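Side-chain contacts in thiol-disulfide oxidoreductase (Bacteroides thetaiotaomicron, PDB 3FW2), which probably acts as a thiol-disulfide oxidoreductase of the TlpA-like family, this chain being its C-terminal thioredoxin-like domain: residues D86-R90 / D91-W95; Y112-K116 / I117-I121; K132-G136 / E137-K141. One frame throughout, in Å; residues are numbered along the deposited sequence.

Interaction 1: residues D86-R90 / D91-W95; sequences DAIKR and DTLDW
Arg90 and Asp91, the last residue of helix 81-90 and the one after it, send their side chains out side by side in the same direction, with guanidinium and carboxylate planes 89° apart. The opposite charges stay apart: NE of Arg90 is 4.3 Å from OD1 of Asp91, and that oxygen lies so far out of the guanidinium plane that no N-H points at it. Water 3 fills in, accepting from NE of Arg90 at 2.7 Å in the guanidinium plane. From there it can donate to OD1 of Asp91, which also takes a proton from water 2. A bend in the Arg90 chain lays one guanidinium face near CA of Ala87, which sits off-centre toward the rim. With CG beside its own backbone N (chi1 -63°), Asp91 turns back over the last helical turn, its OD2 4.1 Å from CB of Ala87. An alanine in place of Asp91 would probably leave waters 2 and 3 without their shared acceptor and Arg90 without this neighbouring negative charge and its water-bridged link. The backbone here closes the helix in a Schellman motif, with Thr92 at a positive phi of 48°. Leu93 N bonds to Ile88 O at 3.0 Å. Thr92 N bonds to Lys89 O at 3.3 Å. The reversal points Leu93 back at the helix, where its CD1 rests 4.0 Å from CA of Ile88, while CG2 of Ile88 comes within 3.6 Å of Leu93 O. Beyond the turn, Leu93 leans on Trp41 of strand 35-41 and Asn54 of helix 48-64.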
ATOM      1  N   ASP A  86      -1.312  12.651  13.471  1.00 11.28           N
ATOM      2  CA  ASP A  86      -0.035  12.689  14.203  1.00 12.54           C
ATOM      3  C   ASP A  86       1.132  12.847  13.213  1.00 12.21           C
ATOM      4  O   ASP A  86       2.091  13.580  13.505  1.00 11.23           O
ATOM      5  CB  ASP A  86       0.175  11.420  15.007  1.00 13.28           C
ATOM      6  CG  ASP A  86      -0.728  11.339  16.241  1.00 13.99           C
ATOM      7  OD1 ASP A  86      -1.374  12.337  16.670  1.00 15.62           O
ATOM      8  OD2 ASP A  86      -0.762  10.239  16.821  1.00 17.57           O
ATOM      9  N   ALA A  87       1.076  12.100  12.103  1.00 12.21           N
ATOM     10  CA  ALA A  87       2.118  12.178  11.055  1.00 10.88           C
ATOM     11  C   ALA A  87       2.171  13.555  10.418  1.00 10.84           C
ATOM     12  O   ALA A  87       3.277  14.114  10.160  1.00 10.53           O
ATOM     13  CB  ALA A  87       1.900  11.047   9.998  1.00 11.13           C
ATOM     14  N   ILE A  88       1.023  14.129  10.140  1.00 10.12           N
ATOM     15  CA  ILE A  88       0.990  15.496   9.539  1.00  9.94           C
ATOM     16  C   ILE A  88       1.798  16.453  10.423  1.00 10.47           C
ATOM     17  O   ILE A  88       2.592  17.271   9.940  1.00 10.67           O
ATOM     18  CB  ILE A  88      -0.461  15.958   9.359  1.00  9.77           C
ATOM     19  CG1 ILE A  88      -1.153  15.145   8.264  1.00 11.56           C
ATOM     20  CG2 ILE A  88      -0.524  17.426   8.995  1.00 10.89           C
ATOM     21  CD1 ILE A  88      -2.625  15.398   8.223  1.00 13.60           C
ATOM     22  N   LYS A  89       1.583  16.345  11.729  1.00 11.41           N
ATOM     23  CA  LYS A  89       2.262  17.206  12.665  1.00 10.88           C
ATOM     24  C   LYS A  89       3.767  16.928  12.742  1.00  9.57           C
ATOM     25  O   LYS A  89       4.592  17.843  12.558  1.00 11.67           O
ATOM     26  CB  LYS A  89       1.605  17.059  14.038  1.00 11.43           C
ATOM     27  CG  LYS A  89       2.180  17.984  15.112  1.00 14.47           C
ATOM     28  CD  LYS A  89       1.351  17.829  16.409  1.00 16.54           C
ATOM     29  CE  LYS A  89       1.708  18.904  17.437  1.00 20.09           C
ATOM     30  NZ  LYS A  89       3.033  18.616  17.980  1.00 19.18           N
ATOM     31  N   ARG A  90       4.130  15.690  13.001  1.00  9.55           N
ATOM     32  CA  ARG A  90       5.533  15.262  13.138  1.00 10.75           C
ATOM     33  C   ARG A  90       6.375  15.502  11.888  1.00  9.94           C
ATOM     34  O   ARG A  90       7.550  15.938  11.960  1.00 10.37           O
ATOM     35  CB  ARG A  90       5.486  13.754  13.405  1.00 14.72           C
ATOM     36  CG  ARG A  90       6.675  13.113  13.875  1.00 20.14           C
ATOM     37  CD  ARG A  90       6.262  11.820  14.563  1.00 21.55           C
ATOM     38  NE  ARG A  90       5.710  10.873  13.590  1.00 23.22           N
ATOM     39  CZ  ARG A  90       4.491  10.329  13.624  1.00 24.53           C
ATOM     40  NH1 ARG A  90       3.648  10.542  14.624  1.00 27.54           N
ATOM     41  NH2 ARG A  90       4.133   9.518  12.661  1.00 24.48           N
ATOM     42  N   ASP A  91       5.772  15.173  10.748  1.00 10.87           N
ATOM     43  CA  ASP A  91       6.443  15.296   9.450  1.00 11.35           C
ATOM     44  C   ASP A  91       6.327  16.702   8.803  1.00 11.37           C
ATOM     45  O   ASP A  91       6.763  16.891   7.652  1.00 12.18           O
ATOM     46  CB  ASP A  91       5.917  14.215   8.485  1.00 10.72           C
ATOM     47  CG  ASP A  91       6.221  12.776   8.943  1.00 12.69           C
ATOM     48  OD1 ASP A  91       7.035  12.534   9.852  1.00 16.84           O
ATOM     49  OD2 ASP A  91       5.602  11.832   8.386  1.00 14.80           O
ATOM     50  N   THR A  92       5.679  17.642   9.494  1.00 10.53           N
ATOM     51  CA  THR A  92       5.441  19.015   9.007  1.00 11.36           C
ATOM     52  C   THR A  92       4.890  19.039   7.556  1.00 11.57           C
ATOM     53  O   THR A  92       5.412  19.737   6.664  1.00 12.03           O
ATOM     54  CB  THR A  92       6.696  19.905   9.192  1.00 13.47           C
ATOM     55  OG1 THR A  92       7.766  19.488   8.341  1.00 14.89           O
ATOM     56  CG2 THR A  92       7.188  19.899  10.650  1.00  9.73           C
ATOM     57  N   LEU A  93       3.836  18.280   7.364  1.00 11.11           N
ATOM     58  CA  LEU A  93       3.145  18.165   6.047  1.00 11.36           C
ATOM     59  C   LEU A  93       2.136  19.312   5.977  1.00 13.78           C
ATOM     60  O   LEU A  93       0.921  19.125   6.197  1.00 14.75           O
ATOM     61  CB  LEU A  93       2.478  16.790   5.961  1.00 12.41           C
ATOM     62  CG  LEU A  93       3.414  15.584   6.184  1.00  9.41           C
ATOM     63  CD1 LEU A  93       2.645  14.265   6.106  1.00 11.54           C
ATOM     64  CD2 LEU A  93       4.620  15.549   5.212  1.00 11.34           C
ATOM     65  N   ASP A  94       2.638  20.502   5.667  1.00 12.45           N
ATOM     66  CA  ASP A  94       1.914  21.730   5.906  1.00 15.01           C
ATOM     67  C   ASP A  94       1.001  22.216   4.763  1.00 13.46           C
ATOM     68  O   ASP A  94       0.202  23.120   4.954  1.00 14.66           O
ATOM     69  CB  ASP A  94       2.898  22.874   6.233  1.00 15.63           C
ATOM     70  CG  ASP A  94       3.574  22.728   7.578  1.00 21.53           C
ATOM     71  OD1 ASP A  94       3.051  21.987   8.436  1.00 25.05           O
ATOM     72  OD2 ASP A  94       4.665  23.370   7.709  1.00 30.12           O
ATOM     73  N   TRP A  95       1.143  21.619   3.590  1.00 12.99           N
ATOM     74  CA  TRP A  95       0.194  21.779   2.491  1.00 11.03           C
ATOM     75  C   TRP A  95      -1.064  21.021   2.796  1.00 11.38           C
ATOM     76  O   TRP A  95      -1.132  20.236   3.750  1.00 11.13           O
ATOM     77  CB  TRP A  95       0.799  21.337   1.170  1.00 10.44           C
ATOM     78  CG  TRP A  95       1.415  19.948   1.117  1.00 10.88           C
ATOM     79  CD1 TRP A  95       0.870  18.861   0.466  1.00 11.42           C
ATOM     80  CD2 TRP A  95       2.709  19.508   1.580  1.00 10.95           C
ATOM     81  NE1 TRP A  95       1.679  17.784   0.610  1.00 10.23           N
ATOM     82  CE2 TRP A  95       2.813  18.154   1.274  1.00  9.84           C
ATOM     83  CE3 TRP A  95       3.777  20.126   2.282  1.00 10.99           C
ATOM     84  CZ2 TRP A  95       3.930  17.390   1.609  1.00 12.33           C
ATOM     85  CZ3 TRP A  95       4.866  19.363   2.633  1.00 12.71           C
ATOM     86  CH2 TRP A  95       4.942  18.010   2.278  1.00 10.93           C
TER
HETATM   87  O   HOH W   1       2.038  20.278  10.049  1.00 35.65           O
HETATM   88  O   HOH W   2       9.284  13.318  10.991  1.00 15.79           O
HETATM   89  O   HOH W   3       6.782  10.208  11.185  1.00 29.87           O

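Interaction 2: residues Y112-K116 / I117-I121; sequences YSIYK and IPANI
The backbone of residues 112-116 turns back on itself through Lys116 and Ile117, so that its direction and that of 117-121 differ by 144°, with Tyr112 across from Ile121 and no hydrogen bond directly between the two arms. At the wide end Ile121 comes at the edge of the Tyr112 ring, its CD1 lying in the ring plane 4.0 Å from CD2 of Tyr112. The two side chains are about at right angles. Ile121 gets there because its CG1 branch is anti to the backbone N (chi1 -172°), carrying CD1 out to the ring, while the Tyr112 hydroxyl is held elsewhere by Pro12 O. Further in, Ile114 uses two separate branches: CD1 meets CB of Ala119 at 4.1 Å, and CG2 meets CG2 of Ile117 at 3.9 Å, again at about a right angle. The peptide bond from Ile117 to Pro118 is cis, the cis-proline loop of the thioredoxin fold that leads into strand 119-123. Pro118 packs against Ser49, Gln50 and Ser53 of helix 48-64, whereas Ile114 and Ile117 both lean on Phe40 of strand 35-41. At the turn, CB of Ala119 sits 3.5 Å from Lys116 O, and the buried Ile117 N has no hydrogen-bonding partner in the model. Lys116, with CG between its backbone N and carbonyl carbon (chi1 77°), curls its chain round so that NZ gives a proton to water 4 at 2.7 Å, and the water in turn donates to Ile117 O at 2.9 Å. Trp44 of the second subunit packs on both Lys116 and Ile117.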
ATOM      1  N   TYR A 112      -6.827   6.319  -9.309  1.00 12.72           N
ATOM      2  CA  TYR A 112      -5.510   6.796  -9.726  1.00 11.87           C
ATOM      3  C   TYR A 112      -4.515   5.630  -9.934  1.00 12.98           C
ATOM      4  O   TYR A 112      -3.352   5.909 -10.115  1.00 13.50           O
ATOM      5  CB  TYR A 112      -4.954   7.827  -8.725  1.00 12.62           C
ATOM      6  CG  TYR A 112      -5.594   9.145  -9.025  1.00 12.12           C
ATOM      7  CD1 TYR A 112      -6.918   9.366  -8.660  1.00 10.67           C
ATOM      8  CD2 TYR A 112      -4.930  10.120  -9.789  1.00 10.88           C
ATOM      9  CE1 TYR A 112      -7.543  10.577  -8.968  1.00 10.81           C
ATOM     10  CE2 TYR A 112      -5.541  11.338 -10.098  1.00 13.76           C
ATOM     11  CZ  TYR A 112      -6.863  11.558  -9.682  1.00 13.81           C
ATOM     12  OH  TYR A 112      -7.462  12.755 -10.070  1.00 12.54           O
ATOM     13  N   SER A 113      -4.983   4.377  -9.855  1.00 13.49           N
ATOM     14  CA  SER A 113      -4.151   3.172 -10.138  1.00 14.84           C
ATOM     15  C   SER A 113      -2.844   3.223  -9.361  1.00 14.80           C
ATOM     16  O   SER A 113      -1.752   3.004  -9.914  1.00 17.23           O
ATOM     17  CB  SER A 113      -3.868   3.059 -11.634  1.00 15.83           C
ATOM     18  OG  SER A 113      -5.131   2.935 -12.275  1.00 19.92           O
ATOM     19  N   ILE A 114      -2.937   3.550  -8.074  1.00 14.59           N
ATOM     20  CA  ILE A 114      -1.739   3.692  -7.215  1.00 14.44           C
ATOM     21  C   ILE A 114      -1.202   2.282  -6.967  1.00 15.61           C
ATOM     22  O   ILE A 114      -1.896   1.397  -6.379  1.00 16.28           O
ATOM     23  CB  ILE A 114      -2.097   4.418  -5.916  1.00 16.09           C
ATOM     24  CG1 ILE A 114      -2.634   5.800  -6.236  1.00 14.13           C
ATOM     25  CG2 ILE A 114      -0.891   4.553  -4.970  1.00 15.10           C
ATOM     26  CD1 ILE A 114      -1.696   6.742  -6.990  1.00 14.18           C
ATOM     27  N   TYR A 115      -0.003   2.012  -7.494  1.00 13.07           N
ATOM     28  CA  TYR A 115       0.534   0.689  -7.364  1.00 11.81           C
ATOM     29  C   TYR A 115       1.561   0.556  -6.265  1.00 11.34           C
ATOM     30  O   TYR A 115       1.900  -0.553  -5.864  1.00 10.14           O
ATOM     31  CB  TYR A 115       1.106   0.217  -8.702  1.00 12.45           C
ATOM     32  CG  TYR A 115       2.180   1.070  -9.280  1.00 13.99           C
ATOM     33  CD1 TYR A 115       3.511   0.951  -8.846  1.00 14.00           C
ATOM     34  CD2 TYR A 115       1.895   1.984 -10.316  1.00 17.23           C
ATOM     35  CE1 TYR A 115       4.552   1.749  -9.441  1.00 15.86           C
ATOM     36  CE2 TYR A 115       2.921   2.789 -10.860  1.00 17.94           C
ATOM     37  CZ  TYR A 115       4.217   2.642 -10.446  1.00 17.24           C
ATOM     38  OH  TYR A 115       5.227   3.401 -11.003  1.00 24.30           O
ATOM     39  N   LYS A 116       2.049   1.697  -5.805  1.00 10.12           N
ATOM     40  CA  LYS A 116       2.949   1.777  -4.679  1.00  9.73           C
ATOM     41  C   LYS A 116       2.878   3.163  -4.079  1.00  9.67           C
ATOM     42  O   LYS A 116       2.473   4.134  -4.757  1.00  9.78           O
ATOM     43  CB  LYS A 116       4.389   1.374  -5.080  1.00 11.55           C
ATOM     44  CG  LYS A 116       5.183   2.394  -5.835  1.00 19.86           C
ATOM     45  CD  LYS A 116       6.745   1.977  -6.087  1.00 25.49           C
ATOM     46  CE  LYS A 116       7.416   1.412  -4.845  1.00 29.75           C
ATOM     47  NZ  LYS A 116       8.939   1.712  -4.614  1.00 33.16           N
ATOM     48  N   ILE A 117       3.302   3.294  -2.810  1.00  9.08           N
ATOM     49  CA  ILE A 117       3.495   4.628  -2.224  1.00  9.81           C
ATOM     50  C   ILE A 117       4.903   4.740  -1.703  1.00  8.40           C
ATOM     51  O   ILE A 117       5.505   3.742  -1.322  1.00  8.65           O
ATOM     52  CB  ILE A 117       2.462   4.979  -1.131  1.00  9.85           C
ATOM     53  CG1 ILE A 117       2.296   3.777  -0.175  1.00  9.06           C
ATOM     54  CG2 ILE A 117       1.137   5.408  -1.790  1.00 10.25           C
ATOM     55  CD1 ILE A 117       1.515   4.083   1.167  1.00 12.11           C
ATOM     56  N   PRO A 118       5.471   5.958  -1.738  1.00  8.73           N
ATOM     57  CA  PRO A 118       4.885   7.185  -2.238  1.00  7.97           C
ATOM     58  C   PRO A 118       4.629   7.191  -3.714  1.00  8.90           C
ATOM     59  O   PRO A 118       5.294   6.460  -4.506  1.00  9.30           O
ATOM     60  CB  PRO A 118       5.946   8.244  -1.917  1.00  9.34           C
ATOM     61  CG  PRO A 118       7.193   7.465  -1.823  1.00 10.11           C
ATOM     62  CD  PRO A 118       6.815   6.187  -1.195  1.00  9.27           C
ATOM     63  N   ALA A 119       3.702   8.053  -4.136  1.00  9.86           N
ATOM     64  CA  ALA A 119       3.454   8.290  -5.558  1.00  9.79           C
ATOM     65  C   ALA A 119       3.081   9.746  -5.686  1.00 10.53           C
ATOM     66  O   ALA A 119       2.703  10.371  -4.703  1.00 10.55           O
ATOM     67  CB  ALA A 119       2.241   7.397  -6.069  1.00  9.67           C
ATOM     68  N   ASN A 120       3.154  10.289  -6.908  1.00  9.17           N
ATOM     69  CA  ASN A 120       2.586  11.606  -7.165  1.00  9.70           C
ATOM     70  C   ASN A 120       2.050  11.743  -8.599  1.00  8.41           C
ATOM     71  O   ASN A 120       2.255  10.874  -9.470  1.00  9.58           O
ATOM     72  CB  ASN A 120       3.545  12.729  -6.774  1.00  8.75           C
ATOM     73  CG  ASN A 120       4.755  12.786  -7.639  1.00 11.59           C
ATOM     74  OD1 ASN A 120       4.634  12.713  -8.850  1.00 12.35           O
ATOM     75  ND2 ASN A 120       5.941  12.979  -7.018  1.00 12.09           N
ATOM     76  N   ILE A 121       1.304  12.806  -8.818  1.00  9.64           N
ATOM     77  CA  ILE A 121       0.725  13.081 -10.113  1.00 10.06           C
ATOM     78  C   ILE A 121       0.582  14.575 -10.228  1.00  9.20           C
ATOM     79  O   ILE A 121       0.267  15.245  -9.240  1.00 10.28           O
ATOM     80  CB  ILE A 121      -0.606  12.321 -10.345  1.00 11.51           C
ATOM     81  CG1 ILE A 121      -1.068  12.484 -11.801  1.00 10.61           C
ATOM     82  CG2 ILE A 121      -1.717  12.835  -9.444  1.00 11.28           C
ATOM     83  CD1 ILE A 121      -2.151  11.493 -12.252  1.00 12.22           C
TER
HETATM   84  O   HOH W   4       8.120   2.865  -2.285  1.00 27.12           O

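Interaction 3: residues K132-G136 / E137-K141; sequences KNLRG and EELKK
The first turn of the C-terminal helix of the thioredoxin-like domain, 136-149, grows out of the loop that follows strand 129-132, and this contact joins the two. Leu134 makes the apolar part: its CB meets CB of Leu139 at 3.9 Å, and CD1 of Leu139 reaches the same atom. Leu139 gets there with CG anti to its backbone N (chi1 173°), spreading its two methyls so that CD2 also comes up to Leu134 O. The CD2 branch of Leu134 meets Glu138 instead: the Glu138 chain, extended beyond CG, crosses Leu134 at about a right angle, and CD2 lies 3.6 Å from OE1 of Glu138. That carboxylate oxygen accepts a proton from water 5 at 2.8 Å, and the water accepts from Arg135 N at 2.9 Å, a water bridge that ties the carboxylate to the backbone just ahead of the helix. Two backbone bonds start the helix. Leu139 N bonds to Arg135 O at 3.1 Å, and Lys140 N to Gly136 O. Gly136 turns the chain into the helix with a positive phi of 57°, a value that suits glycine, and its N is held by Glu56 of helix 48-64. Within this turn, NZ of Lys140 makes a salt bridge of 2.6 Å with OE2 of Glu137, on the syn side and tilted slightly out of the carboxylate plane. Leu139 touches Ile60 of helix 48-64, consistent with a thioredoxin fold, in which the C-terminal helix follows the closing beta hairpin and packs on the same face of the sheet as the helix after the active-site strand.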
ATOM      1  N   LYS A 132       3.514  11.803 -13.938  1.00 14.28           N
ATOM      2  CA  LYS A 132       3.360  10.993 -12.750  1.00 15.59           C
ATOM      3  C   LYS A 132       4.719  10.633 -12.181  1.00 14.83           C
ATOM      4  O   LYS A 132       5.693  10.374 -12.945  1.00 15.16           O
ATOM      5  CB  LYS A 132       2.614   9.704 -13.073  1.00 17.69           C
ATOM      6  CG  LYS A 132       1.196   9.897 -13.548  1.00 21.14           C
ATOM      7  CD  LYS A 132       0.621   8.696 -14.298  1.00 25.95           C
ATOM      8  CE  LYS A 132       0.396   7.535 -13.387  1.00 28.09           C
ATOM      9  NZ  LYS A 132      -0.877   6.731 -13.769  1.00 31.39           N
ATOM     10  N   ASN A 133       4.756  10.504 -10.869  1.00 13.38           N
ATOM     11  CA  ASN A 133       5.887   9.947 -10.138  1.00 13.32           C
ATOM     12  C   ASN A 133       7.189  10.704 -10.451  1.00 14.69           C
ATOM     13  O   ASN A 133       8.228  10.125 -10.681  1.00 15.90           O
ATOM     14  CB  ASN A 133       5.992   8.445 -10.347  1.00 14.92           C
ATOM     15  CG  ASN A 133       4.763   7.724  -9.812  1.00 14.69           C
ATOM     16  OD1 ASN A 133       4.285   8.094  -8.719  1.00 13.47           O
ATOM     17  ND2 ASN A 133       4.153   6.829 -10.630  1.00 15.75           N
ATOM     18  N   LEU A 134       7.090  12.022 -10.466  1.00 16.13           N
ATOM     19  CA  LEU A 134       8.252  12.880 -10.716  1.00 17.63           C
ATOM     20  C   LEU A 134       9.023  13.055  -9.449  1.00 16.25           C
ATOM     21  O   LEU A 134       8.478  13.124  -8.373  1.00 18.09           O
ATOM     22  CB  LEU A 134       7.853  14.252 -11.252  1.00 20.14           C
ATOM     23  CG  LEU A 134       7.204  14.305 -12.598  1.00 21.35           C
ATOM     24  CD1 LEU A 134       6.969  15.793 -12.848  1.00 28.95           C
ATOM     25  CD2 LEU A 134       8.043  13.649 -13.670  1.00 24.91           C
ATOM     26  N   ARG A 135      10.346  13.091  -9.575  1.00 14.49           N
ATOM     27  CA  ARG A 135      11.229  13.199  -8.446  0.60 13.57           C
ATOM     28  C   ARG A 135      12.433  14.063  -8.790  1.00 12.12           C
ATOM     29  O   ARG A 135      12.730  14.268  -9.943  1.00 10.57           O
ATOM     30  CB  ARG A 135      11.731  11.814  -8.055  0.60 15.01           C
ATOM     31  CG  ARG A 135      10.628  10.753  -7.791  0.60 17.85           C
ATOM     32  CD  ARG A 135      11.202   9.397  -7.389  0.60 23.86           C
ATOM     33  NE  ARG A 135      12.656   9.338  -7.564  0.60 29.93           N
ATOM     34  CZ  ARG A 135      13.297   8.953  -8.668  0.60 32.63           C
ATOM     35  NH1 ARG A 135      12.646   8.563  -9.775  0.60 36.54           N
ATOM     36  NH2 ARG A 135      14.620   8.969  -8.667  0.60 33.47           N
ATOM     37  N   GLY A 136      13.108  14.509  -7.751  1.00 11.39           N
ATOM     38  CA  GLY A 136      14.424  15.125  -7.844  1.00 12.40           C
ATOM     39  C   GLY A 136      14.420  16.316  -8.761  1.00 11.31           C
ATOM     40  O   GLY A 136      13.458  17.106  -8.770  1.00 12.04           O
ATOM     41  N   GLU A 137      15.481  16.428  -9.559  1.00 11.43           N
ATOM     42  CA  GLU A 137      15.623  17.571 -10.482  1.00 11.01           C
ATOM     43  C   GLU A 137      14.522  17.647 -11.502  1.00 11.68           C
ATOM     44  O   GLU A 137      14.144  18.734 -11.879  1.00 11.32           O
ATOM     45  CB  GLU A 137      16.980  17.603 -11.186  1.00 11.69           C
ATOM     46  CG  GLU A 137      18.185  17.694 -10.260  1.00 13.78           C
ATOM     47  CD  GLU A 137      18.160  18.930  -9.367  1.00 18.17           C
ATOM     48  OE1 GLU A 137      18.087  20.054  -9.911  1.00 21.83           O
ATOM     49  OE2 GLU A 137      18.172  18.781  -8.124  1.00 20.16           O
ATOM     50  N   GLU A 138      14.034  16.511 -11.983  1.00 10.68           N
ATOM     51  CA  GLU A 138      12.991  16.507 -12.964  1.00 12.65           C
ATOM     52  C   GLU A 138      11.702  17.169 -12.394  1.00 13.50           C
ATOM     53  O   GLU A 138      11.030  17.966 -13.069  1.00 12.91           O
ATOM     54  CB  GLU A 138      12.670  15.111 -13.456  1.00 12.63           C
ATOM     55  CG  GLU A 138      11.626  15.177 -14.572  1.00 16.92           C
ATOM     56  CD  GLU A 138      11.329  13.907 -15.256  1.00 22.22           C
ATOM     57  OE1 GLU A 138      11.385  12.801 -14.650  1.00 20.30           O
ATOM     58  OE2 GLU A 138      10.988  14.052 -16.457  1.00 27.07           O
ATOM     59  N   LEU A 139      11.377  16.828 -11.163  1.00 13.07           N
ATOM     60  CA  LEU A 139      10.198  17.473 -10.504  1.00 13.68           C
ATOM     61  C   LEU A 139      10.432  18.963 -10.354  1.00 13.64           C
ATOM     62  O   LEU A 139       9.544  19.793 -10.677  1.00 13.79           O
ATOM     63  CB  LEU A 139       9.941  16.818  -9.163  1.00 14.18           C
ATOM     64  CG  LEU A 139       8.870  17.473  -8.260  1.00 15.87           C
ATOM     65  CD1 LEU A 139       7.550  17.474  -8.994  1.00 17.73           C
ATOM     66  CD2 LEU A 139       8.848  16.701  -6.929  1.00 18.18           C
ATOM     67  N   LYS A 140      11.594  19.317  -9.829  1.00 12.48           N
ATOM     68  CA  LYS A 140      11.934  20.720  -9.697  1.00 14.30           C
ATOM     69  C   LYS A 140      11.748  21.519 -10.986  1.00 14.57           C
ATOM     70  O   LYS A 140      11.082  22.587 -11.008  1.00 14.87           O
ATOM     71  CB  LYS A 140      13.319  20.898  -9.110  1.00 14.57           C
ATOM     72  CG  LYS A 140      13.533  20.396  -7.665  1.00 18.18           C
ATOM     73  CD  LYS A 140      14.899  20.904  -7.199  1.00 24.03           C
ATOM     74  CE  LYS A 140      15.797  19.889  -6.536  1.00 28.01           C
ATOM     75  NZ  LYS A 140      17.174  20.498  -6.446  1.00 24.96           N
ATOM     76  N   LYS A 141      12.241  20.959 -12.071  1.00 13.48           N
ATOM     77  CA  LYS A 141      12.189  21.610 -13.356  0.60 13.95           C
ATOM     78  C   LYS A 141      10.768  21.724 -13.896  1.00 13.22           C
ATOM     79  O   LYS A 141      10.388  22.755 -14.446  1.00 14.15           O
ATOM     80  CB  LYS A 141      13.045  20.831 -14.364  0.60 14.08           C
ATOM     81  CG  LYS A 141      13.039  21.443 -15.755  0.60 15.68           C
ATOM     82  CD  LYS A 141      13.473  22.917 -15.753  0.60 20.05           C
ATOM     83  CE  LYS A 141      14.956  23.117 -16.021  0.60 22.32           C
ATOM     84  NZ  LYS A 141      15.156  24.438 -16.661  0.60 21.39           N
TER
HETATM   85  O   HOH W   5      11.442  11.980 -12.020  1.00 13.56           O

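How the interactions relate
From the N terminus the three contacts follow in series, neither nested nor crossing, and each closes a short local turn. Interaction 1 ends helix 81-90 and leads into edge strand 96-98; interaction 2 carries the chain from helix 107-111 into strand 119-123; interaction 3 leaves edge strand 129-132 for the last helix. Interactions 2 and 3 touch: Asn120 ND2 probably bonds to Leu134 O, Asn120 O to Asn133 N, and Tyr115 packs near Asn133, joining the antiparallel strands at the mouth of the last helix. Interaction 1 lies apart, its centre about 19 Å from that of interaction 2, yet all three have side chains or backbone meeting helix 48-64.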